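NAD(FAD)-dependent dehydrogenase, NirB-family (N-terminal domain) (Clostridium acetobutylicum, PDB 3KLJ) catalyses the NADH-dependent reduction of rubredoxin, using one bound FAD to pass electrons along the dioxygen-scavenging chain of this anaerobe. Local coordinates at the flavin-adenine dinucleotide site. Residues are numbered along the deposited sequence; one frame, centred on the assembly and turned at random.

The flavin-adenine dinucleotide site. Residues 15-20, 38-41, 48-49, 84-85, 111-113, 131, 232, 265, 275-277, 280. With FAD (flavin-adenine dinucleotide), chain B.
Arg48 anchors the pyrophosphate of FAD, which lies extended in the cofactor cleft, 918 of its 1005 Å² hidden by protein. The Arg48 chain bends at chi3 (-58°), and Arg48 NE gives a straight, in-plane hydrogen bond and salt bridge to FAD O2A of the adenosine-side phosphate at 2.7 Å. Other edges of the guanidinium meet Glu41 OE2 and the carbonyl O of Tyr131, which fixes its rotation. Tyr131 CE2 lies over the rim of one guanidinium face, and the phenol OH bonds O1A of the same phosphate.

The other phosphate sits at the Rossmann glycine loop GAGPAG, residues 16-21. Ala20 N donates to FAD O1P at 2.7 Å. The positive N-terminal end of helix 19-28 would favour the negative phosphate. Asp265 N binds O2P, and water molecules link Gly18 and Gly113 to the phosphate.

On the adenosine ribose, the 3'-hydroxyl O3B donates to Asn39 OD1 in the carbonyl plane, on a lone pair. Ala17 N reaches that oxygen from above the plane, which would hold the amide in place for the ribose. O3B of FAD also donates to Glu41 OE2 at 2.8 Å, from above the carboxylate plane; the same oxygen accepts from Arg48 NH1. The 2'-hydroxyl O2B bonds Ser40 OG.

Ala85 reads the adenine edge: Ala85 N donates to FAD N1A at 3.0 Å, and its O accepts from N6A on a lone pair. On the ribityl chain, O3' donates to Asp265 OD2. Ile277 N, first in helix 277-291, donates to FAD O2 at 2.9 Å.

Leu15 CD2 packs over the six-membered adenine ring. Phe84, CG anti to the backbone N (chi1 -175°), turns a face to N6A. Leu276 CD2 packs against the C2 carbonyl, near O2 of FAD. At the isoalloxazine, Pro49 CG lies over the central ring of FAD, 3.6 Å from its centroid.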
ATOM      1  N   LEU A  15      -5.464 -13.587 -11.997  1.00 19.54           N
ATOM      2  CA  LEU A  15      -4.403 -14.099 -11.148  1.00 19.89           C
ATOM      3  C   LEU A  15      -4.236 -13.213  -9.910  1.00 20.05           C
ATOM      4  O   LEU A  15      -3.602 -12.147  -9.967  1.00 20.61           O
ATOM      5  CB  LEU A  15      -3.106 -14.190 -11.962  1.00 20.09           C
ATOM      6  CG  LEU A  15      -2.018 -15.181 -11.553  1.00 20.69           C
ATOM      7  CD1 LEU A  15      -0.979 -15.375 -12.693  1.00 19.48           C
ATOM      8  CD2 LEU A  15      -1.335 -14.746 -10.250  1.00 21.57           C
ATOM      9  N   GLY A  16      -4.818 -13.667  -8.802  1.00 19.77           N
ATOM     10  CA  GLY A  16      -4.845 -12.941  -7.541  1.00 19.54           C
ATOM     11  C   GLY A  16      -6.237 -12.408  -7.244  1.00 19.40           C
ATOM     12  O   GLY A  16      -6.859 -11.774  -8.101  1.00 19.55           O
ATOM     13  N   ALA A  17      -6.730 -12.655  -6.031  1.00 19.19           N
ATOM     14  CA  ALA A  17      -8.061 -12.203  -5.644  1.00 18.75           C
ATOM     15  C   ALA A  17      -8.022 -11.236  -4.449  1.00 18.91           C
ATOM     16  O   ALA A  17      -8.528 -11.523  -3.366  1.00 19.23           O
ATOM     17  CB  ALA A  17      -8.979 -13.394  -5.386  1.00 19.03           C
ATOM     18  N   GLY A  18      -7.384 -10.095  -4.662  1.00 18.59           N
ATOM     19  CA  GLY A  18      -7.454  -8.990  -3.729  1.00 18.58           C
ATOM     20  C   GLY A  18      -8.370  -7.946  -4.339  1.00 18.34           C
ATOM     21  O   GLY A  18      -9.133  -8.254  -5.267  1.00 18.83           O
ATOM     22  N   PRO A  19      -8.299  -6.703  -3.839  1.00 18.33           N
ATOM     23  CA  PRO A  19      -9.137  -5.607  -4.357  1.00 17.84           C
ATOM     24  C   PRO A  19      -8.984  -5.373  -5.868  1.00 17.85           C
ATOM     25  O   PRO A  19      -9.986  -5.108  -6.550  1.00 18.24           O
ATOM     26  CB  PRO A  19      -8.664  -4.395  -3.545  1.00 17.37           C
ATOM     27  CG  PRO A  19      -8.207  -5.012  -2.232  1.00 17.86           C
ATOM     28  CD  PRO A  19      -7.539  -6.295  -2.636  1.00 18.07           C
ATOM     29  N   ALA A  20      -7.770  -5.500  -6.396  1.00 17.18           N
ATOM     30  CA  ALA A  20      -7.564  -5.284  -7.836  1.00 17.26           C
ATOM     31  C   ALA A  20      -8.231  -6.368  -8.661  1.00 17.29           C
ATOM     32  O   ALA A  20      -9.012  -6.060  -9.569  1.00 17.28           O
ATOM     33  CB  ALA A  20      -6.081  -5.163  -8.191  1.00 17.02           C
ATOM     34  N   ILE A  38      -8.047 -16.889  -9.457  1.00 22.57           N
ATOM     35  CA  ILE A  38      -7.138 -17.714  -8.674  1.00 23.06           C
ATOM     36  C   ILE A  38      -6.673 -16.917  -7.455  1.00 22.97           C
ATOM     37  O   ILE A  38      -6.221 -15.790  -7.611  1.00 23.02           O
ATOM     38  CB  ILE A  38      -5.900 -18.119  -9.513  1.00 22.93           C
ATOM     39  CG1 ILE A  38      -6.325 -18.923 -10.747  1.00 23.86           C
ATOM     40  CG2 ILE A  38      -4.900 -18.913  -8.666  1.00 22.93           C
ATOM     41  CD1 ILE A  38      -5.303 -18.886 -11.876  1.00 25.01           C
ATOM     42  N   ASN A  39      -6.787 -17.476  -6.249  1.00 23.55           N
ATOM     43  CA  ASN A  39      -6.248 -16.793  -5.058  1.00 23.94           C
ATOM     44  C   ASN A  39      -5.458 -17.686  -4.119  1.00 23.88           C
ATOM     45  O   ASN A  39      -5.925 -18.758  -3.737  1.00 23.80           O
ATOM     46  CB  ASN A  39      -7.347 -16.068  -4.280  1.00 24.88           C
ATOM     47  CG  ASN A  39      -6.794 -14.992  -3.332  1.00 25.51           C
ATOM     48  OD1 ASN A  39      -5.963 -14.140  -3.706  1.00 23.70           O
ATOM     49  ND2 ASN A  39      -7.261 -15.032  -2.100  1.00 26.99           N
ATOM     50  N   SER A  40      -4.267 -17.220  -3.743  1.00 23.72           N
ATOM     51  CA  SER A  40      -3.355 -17.969  -2.884  1.00 23.95           C
ATOM     52  C   SER A  40      -3.872 -18.107  -1.448  1.00 23.87           C
ATOM     53  O   SER A  40      -3.548 -19.084  -0.769  1.00 23.97           O
ATOM     54  CB  SER A  40      -1.966 -17.329  -2.889  1.00 23.82           C
ATOM     55  OG  SER A  40      -2.007 -16.033  -2.308  1.00 27.02           O
ATOM     56  N   GLU A  41      -4.671 -17.135  -1.001  1.00 23.57           N
ATOM     57  CA  GLU A  41      -5.262 -17.149   0.344  1.00 23.36           C
ATOM     58  C   GLU A  41      -6.534 -18.002   0.384  1.00 23.47           C
ATOM     59  O   GLU A  41      -7.112 -18.320  -0.659  1.00 23.68           O
ATOM     60  CB  GLU A  41      -5.581 -15.723   0.823  1.00 23.17           C
ATOM     61  CG  GLU A  41      -4.428 -14.718   0.695  1.00 22.46           C
ATOM     62  CD  GLU A  41      -4.715 -13.390   1.401  1.00 22.87           C
ATOM     63  OE1 GLU A  41      -5.250 -13.403   2.523  1.00 22.91           O
ATOM     64  OE2 GLU A  41      -4.387 -12.327   0.837  1.00 25.68           O
ATOM     65  N   ARG A  48      -8.197  -5.053   2.462  1.00 14.62           N
ATOM     66  CA  ARG A  48      -6.918  -5.219   3.159  1.00 14.29           C
ATOM     67  C   ARG A  48      -6.512  -4.069   4.124  1.00 13.71           C
ATOM     68  O   ARG A  48      -5.988  -4.360   5.200  1.00 13.08           O
ATOM     69  CB  ARG A  48      -5.793  -5.517   2.147  1.00 13.85           C
ATOM     70  CG  ARG A  48      -4.477  -6.057   2.753  1.00 14.46           C
ATOM     71  CD  ARG A  48      -3.443  -6.412   1.642  1.00 12.91           C
ATOM     72  NE  ARG A  48      -3.986  -7.402   0.703  1.00 11.78           N
ATOM     73  CZ  ARG A  48      -4.184  -8.691   0.987  1.00 12.30           C
ATOM     74  NH1 ARG A  48      -4.701  -9.501   0.073  1.00 12.12           N
ATOM     75  NH2 ARG A  48      -3.863  -9.180   2.179  1.00 12.52           N
ATOM     76  N   PRO A  49      -6.732  -2.777   3.744  1.00 13.60           N
ATOM     77  CA  PRO A  49      -6.364  -1.702   4.682  1.00 13.91           C
ATOM     78  C   PRO A  49      -7.053  -1.738   6.045  1.00 14.85           C
ATOM     79  O   PRO A  49      -6.621  -1.022   6.949  1.00 14.79           O
ATOM     80  CB  PRO A  49      -6.744  -0.415   3.921  1.00 14.02           C
ATOM     81  CG  PRO A  49      -6.578  -0.798   2.462  1.00 13.64           C
ATOM     82  CD  PRO A  49      -7.110  -2.228   2.423  1.00 13.16           C
ATOM     83  N   PHE A  84      -2.053 -21.186  -6.076  1.00 26.49           N
ATOM     84  CA  PHE A  84      -0.946 -20.278  -6.326  1.00 26.62           C
ATOM     85  C   PHE A  84      -0.400 -20.535  -7.731  1.00 25.81           C
ATOM     86  O   PHE A  84       0.010 -21.654  -8.044  1.00 25.56           O
ATOM     87  CB  PHE A  84       0.132 -20.528  -5.255  1.00 27.34           C
ATOM     88  CG  PHE A  84       1.305 -19.583  -5.309  1.00 29.79           C
ATOM     89  CD1 PHE A  84       1.276 -18.372  -4.612  1.00 32.38           C
ATOM     90  CD2 PHE A  84       2.460 -19.920  -6.015  1.00 32.18           C
ATOM     91  CE1 PHE A  84       2.369 -17.494  -4.643  1.00 32.79           C
ATOM     92  CE2 PHE A  84       3.561 -19.043  -6.055  1.00 32.75           C
ATOM     93  CZ  PHE A  84       3.514 -17.836  -5.366  1.00 32.61           C
ATOM     94  N   ALA A  85      -0.415 -19.505  -8.578  1.00 24.75           N
ATOM     95  CA  ALA A  85       0.199 -19.581  -9.903  1.00 23.85           C
ATOM     96  C   ALA A  85       1.712 -19.484  -9.757  1.00 23.22           C
ATOM     97  O   ALA A  85       2.214 -18.635  -9.020  1.00 23.09           O
ATOM     98  CB  ALA A  85      -0.320 -18.476 -10.803  1.00 23.79           C
ATOM     99  N   ALA A 111      -3.110  -9.688 -11.072  1.00 17.72           N
ATOM    100  CA  ALA A 111      -3.488  -8.819  -9.967  1.00 18.11           C
ATOM    101  C   ALA A 111      -2.941  -9.402  -8.649  1.00 18.30           C
ATOM    102  O   ALA A 111      -3.660  -9.542  -7.660  1.00 17.91           O
ATOM    103  CB  ALA A 111      -5.013  -8.670  -9.930  1.00 18.16           C
ATOM    104  N   SER A 112      -1.655  -9.742  -8.662  1.00 18.45           N
ATOM    105  CA  SER A 112      -1.033 -10.525  -7.587  1.00 18.12           C
ATOM    106  C   SER A 112      -0.490  -9.664  -6.443  1.00 18.31           C
ATOM    107  O   SER A 112       0.167 -10.177  -5.542  1.00 18.12           O
ATOM    108  CB  SER A 112       0.087 -11.386  -8.161  1.00 17.99           C
ATOM    109  OG  SER A 112       0.995 -10.569  -8.885  1.00 18.10           O
ATOM    110  N   GLY A 113      -0.764  -8.360  -6.476  1.00 18.14           N
ATOM    111  CA  GLY A 113      -0.437  -7.481  -5.354  1.00 18.56           C
ATOM    112  C   GLY A 113       1.025  -7.412  -4.924  1.00 19.11           C
ATOM    113  O   GLY A 113       1.936  -7.423  -5.759  1.00 19.06           O
ATOM    114  N   TYR A 131       0.666  -8.334   6.413  1.00 15.65           N
ATOM    115  CA  TYR A 131       0.198  -8.199   5.044  1.00 15.42           C
ATOM    116  C   TYR A 131      -1.192  -8.812   4.894  1.00 15.40           C
ATOM    117  O   TYR A 131      -2.091  -8.181   4.335  1.00 15.29           O
ATOM    118  CB  TYR A 131       1.167  -8.816   4.020  1.00 15.24           C
ATOM    119  CG  TYR A 131       0.845  -8.309   2.632  1.00 14.74           C
ATOM    120  CD1 TYR A 131       1.318  -7.068   2.209  1.00 14.16           C
ATOM    121  CD2 TYR A 131       0.014  -9.031   1.770  1.00 14.22           C
ATOM    122  CE1 TYR A 131       0.995  -6.562   0.960  1.00 14.02           C
ATOM    123  CE2 TYR A 131      -0.316  -8.535   0.517  1.00 13.31           C
ATOM    124  CZ  TYR A 131       0.181  -7.290   0.123  1.00 14.35           C
ATOM    125  OH  TYR A 131      -0.114  -6.771  -1.118  1.00 15.35           O
ATOM    126  N   ASN A 232       4.495  -8.471  -6.076  1.00 18.94           N
ATOM    127  CA  ASN A 232       4.660  -9.911  -5.977  1.00 19.81           C
ATOM    128  C   ASN A 232       4.529 -10.500  -7.385  1.00 20.08           C
ATOM    129  O   ASN A 232       3.419 -10.692  -7.876  1.00 20.09           O
ATOM    130  CB  ASN A 232       3.591 -10.454  -5.024  1.00 19.88           C
ATOM    131  CG  ASN A 232       3.846 -11.886  -4.577  1.00 20.75           C
ATOM    132  OD1 ASN A 232       4.715 -12.583  -5.096  1.00 21.73           O
ATOM    133  ND2 ASN A 232       3.064 -12.331  -3.602  1.00 20.72           N
ATOM    134  N   ASP A 265      -1.362  -3.206  -7.106  1.00 17.73           N
ATOM    135  CA  ASP A 265      -0.050  -3.170  -6.447  1.00 17.76           C
ATOM    136  C   ASP A 265       1.098  -3.779  -7.253  1.00 17.62           C
ATOM    137  O   ASP A 265       2.251  -3.381  -7.071  1.00 17.60           O
ATOM    138  CB  ASP A 265      -0.125  -3.871  -5.077  1.00 17.36           C
ATOM    139  CG  ASP A 265      -0.418  -2.923  -3.937  1.00 17.43           C
ATOM    140  OD1 ASP A 265       0.068  -3.185  -2.811  1.00 17.20           O
ATOM    141  OD2 ASP A 265      -1.135  -1.924  -4.146  1.00 18.93           O
ATOM    142  N   GLY A 275       1.013   1.734  -4.611  1.00 17.20           N
ATOM    143  CA  GLY A 275       0.596   0.710  -3.652  1.00 17.84           C
ATOM    144  C   GLY A 275      -0.589   1.148  -2.810  1.00 17.65           C
ATOM    145  O   GLY A 275      -0.605   0.921  -1.609  1.00 17.80           O
ATOM    146  N   LEU A 276      -1.570   1.785  -3.453  1.00 17.37           N
ATOM    147  CA  LEU A 276      -2.725   2.345  -2.771  1.00 18.10           C
ATOM    148  C   LEU A 276      -3.993   1.667  -3.271  1.00 18.29           C
ATOM    149  O   LEU A 276      -4.055   1.257  -4.429  1.00 17.62           O
ATOM    150  CB  LEU A 276      -2.800   3.862  -2.999  1.00 18.09           C
ATOM    151  CG  LEU A 276      -1.631   4.692  -2.457  1.00 18.96           C
ATOM    152  CD1 LEU A 276      -1.680   6.152  -2.941  1.00 19.15           C
ATOM    153  CD2 LEU A 276      -1.616   4.631  -0.942  1.00 18.35           C
ATOM    154  N   ILE A 277      -5.000   1.570  -2.398  1.00 18.48           N
ATOM    155  CA  ILE A 277      -6.219   0.822  -2.727  1.00 18.43           C
ATOM    156  C   ILE A 277      -7.104   1.472  -3.798  1.00 18.46           C
ATOM    157  O   ILE A 277      -7.669   0.755  -4.627  1.00 18.45           O
ATOM    158  CB  ILE A 277      -7.028   0.346  -1.469  1.00 18.53           C
ATOM    159  CG1 ILE A 277      -8.023  -0.755  -1.875  1.00 18.67           C
ATOM    160  CG2 ILE A 277      -7.704   1.512  -0.762  1.00 18.98           C
ATOM    161  CD1 ILE A 277      -8.364  -1.732  -0.807  1.00 21.44           C
ATOM    162  N   ALA A 280      -5.735   0.322  -6.998  1.00 19.45           N
ATOM    163  CA  ALA A 280      -6.075  -1.086  -7.206  1.00 19.66           C
ATOM    164  C   ALA A 280      -7.478  -1.232  -7.786  1.00 19.71           C
ATOM    165  O   ALA A 280      -7.686  -1.942  -8.774  1.00 20.11           O
ATOM    166  CB  ALA A 280      -5.948  -1.867  -5.898  1.00 19.57           C
TER
HETATM  167  PA  FAD B 401      -3.464  -7.490  -2.866  1.00 18.30           P
HETATM  168  O1A FAD B 401      -2.121  -7.828  -2.276  1.00 18.60           O
HETATM  169  O2A FAD B 401      -4.388  -6.825  -1.874  1.00 19.35           O
HETATM  170  O5B FAD B 401      -4.142  -8.814  -3.445  1.00 21.06           O
HETATM  171  C5B FAD B 401      -3.415  -9.698  -4.279  1.00 20.91           C
HETATM  172  C4B FAD B 401      -3.857 -11.135  -4.000  1.00 21.12           C
HETATM  173  O4B FAD B 401      -3.221 -12.019  -4.921  1.00 19.85           O
HETATM  174  C3B FAD B 401      -3.435 -11.581  -2.602  1.00 21.12           C
HETATM  175  O3B FAD B 401      -4.558 -12.127  -1.930  1.00 23.72           O
HETATM  176  C2B FAD B 401      -2.362 -12.629  -2.828  1.00 21.25           C
HETATM  177  O2B FAD B 401      -2.425 -13.679  -1.888  1.00 23.46           O
HETATM  178  C1B FAD B 401      -2.692 -13.135  -4.225  1.00 20.89           C
HETATM  179  N9A FAD B 401      -1.534 -13.706  -4.937  1.00 21.12           N
HETATM  180  C8A FAD B 401      -0.228 -13.301  -4.870  1.00 21.82           C
HETATM  181  N7A FAD B 401       0.510 -14.093  -5.683  1.00 21.27           N
HETATM  182  C5A FAD B 401      -0.302 -14.992  -6.274  1.00 21.30           C
HETATM  183  C6A FAD B 401      -0.061 -16.026  -7.180  1.00 21.45           C
HETATM  184  N6A FAD B 401       1.187 -16.441  -7.405  1.00 20.16           N
HETATM  185  N1A FAD B 401      -1.125 -16.801  -7.607  1.00 20.91           N
HETATM  186  C2A FAD B 401      -2.406 -16.560  -7.146  1.00 20.44           C
HETATM  187  N3A FAD B 401      -2.633 -15.541  -6.241  1.00 21.51           N
HETATM  188  C4A FAD B 401      -1.595 -14.763  -5.813  1.00 21.55           C
HETATM  189  N1  FAD B 401      -3.679   1.403   0.880  1.00 20.18           N
HETATM  190  C2  FAD B 401      -4.212   2.674   0.922  1.00 21.45           C
HETATM  191  O2  FAD B 401      -4.447   3.262  -0.120  1.00 21.38           O
HETATM  192  N3  FAD B 401      -4.511   3.278   2.127  1.00 20.29           N
HETATM  193  C4  FAD B 401      -4.260   2.615   3.305  1.00 21.27           C
HETATM  194  O4  FAD B 401      -4.524   3.189   4.365  1.00 20.99           O
HETATM  195  C4X FAD B 401      -3.705   1.328   3.280  1.00 20.65           C
HETATM  196  N5  FAD B 401      -3.451   0.634   4.454  1.00 19.24           N
HETATM  197  C5X FAD B 401      -2.909  -0.637   4.419  1.00 18.91           C
HETATM  198  C6  FAD B 401      -2.650  -1.328   5.610  1.00 18.36           C
HETATM  199  C7  FAD B 401      -2.110  -2.623   5.557  1.00 17.62           C
HETATM  200  C7M FAD B 401      -1.830  -3.368   6.829  1.00 17.50           C
HETATM  201  C8  FAD B 401      -1.822  -3.213   4.326  1.00 17.67           C
HETATM  202  C8M FAD B 401      -1.234  -4.600   4.240  1.00 16.29           C
HETATM  203  C9  FAD B 401      -2.076  -2.518   3.150  1.00 17.60           C
HETATM  204  C9A FAD B 401      -2.624  -1.232   3.190  1.00 19.92           C
HETATM  205  N10 FAD B 401      -2.883  -0.544   2.007  1.00 19.59           N
HETATM  206  C10 FAD B 401      -3.422   0.727   2.052  1.00 20.39           C
HETATM  207  C1' FAD B 401      -2.557  -1.167   0.690  1.00 19.11           C
HETATM  208  C2' FAD B 401      -3.762  -1.794   0.022  1.00 19.92           C
HETATM  209  O2' FAD B 401      -4.202  -2.875   0.819  1.00 21.00           O
HETATM  210  C3' FAD B 401      -3.315  -2.283  -1.341  1.00 19.07           C
HETATM  211  O3' FAD B 401      -2.984  -1.174  -2.156  1.00 21.52           O
HETATM  212  C4' FAD B 401      -4.371  -3.106  -2.059  1.00 19.39           C
HETATM  213  O4' FAD B 401      -4.767  -4.214  -1.260  1.00 18.88           O
HETATM  214  C5' FAD B 401      -3.767  -3.636  -3.353  1.00 18.13           C
HETATM  215  O5' FAD B 401      -4.686  -4.546  -3.901  1.00 18.38           O
HETATM  216  P   FAD B 401      -4.189  -5.633  -4.948  1.00 17.46           P
HETATM  217  O1P FAD B 401      -5.389  -6.438  -5.418  1.00 18.90           O
HETATM  218  O2P FAD B 401      -3.393  -4.997  -6.061  1.00 18.74           O
HETATM  219  O3P FAD B 401      -3.144  -6.561  -4.140  1.00 17.98           O
HETATM  220  O   HOH W   1      -6.021  -8.638  -6.563  1.00 15.66           O
HETATM  221  O   HOH W   2      -2.079  -6.335  -7.900  1.00 18.49           O
HETATM  222  O   HOH W   3       3.463 -14.707  -6.408  1.00 37.24           O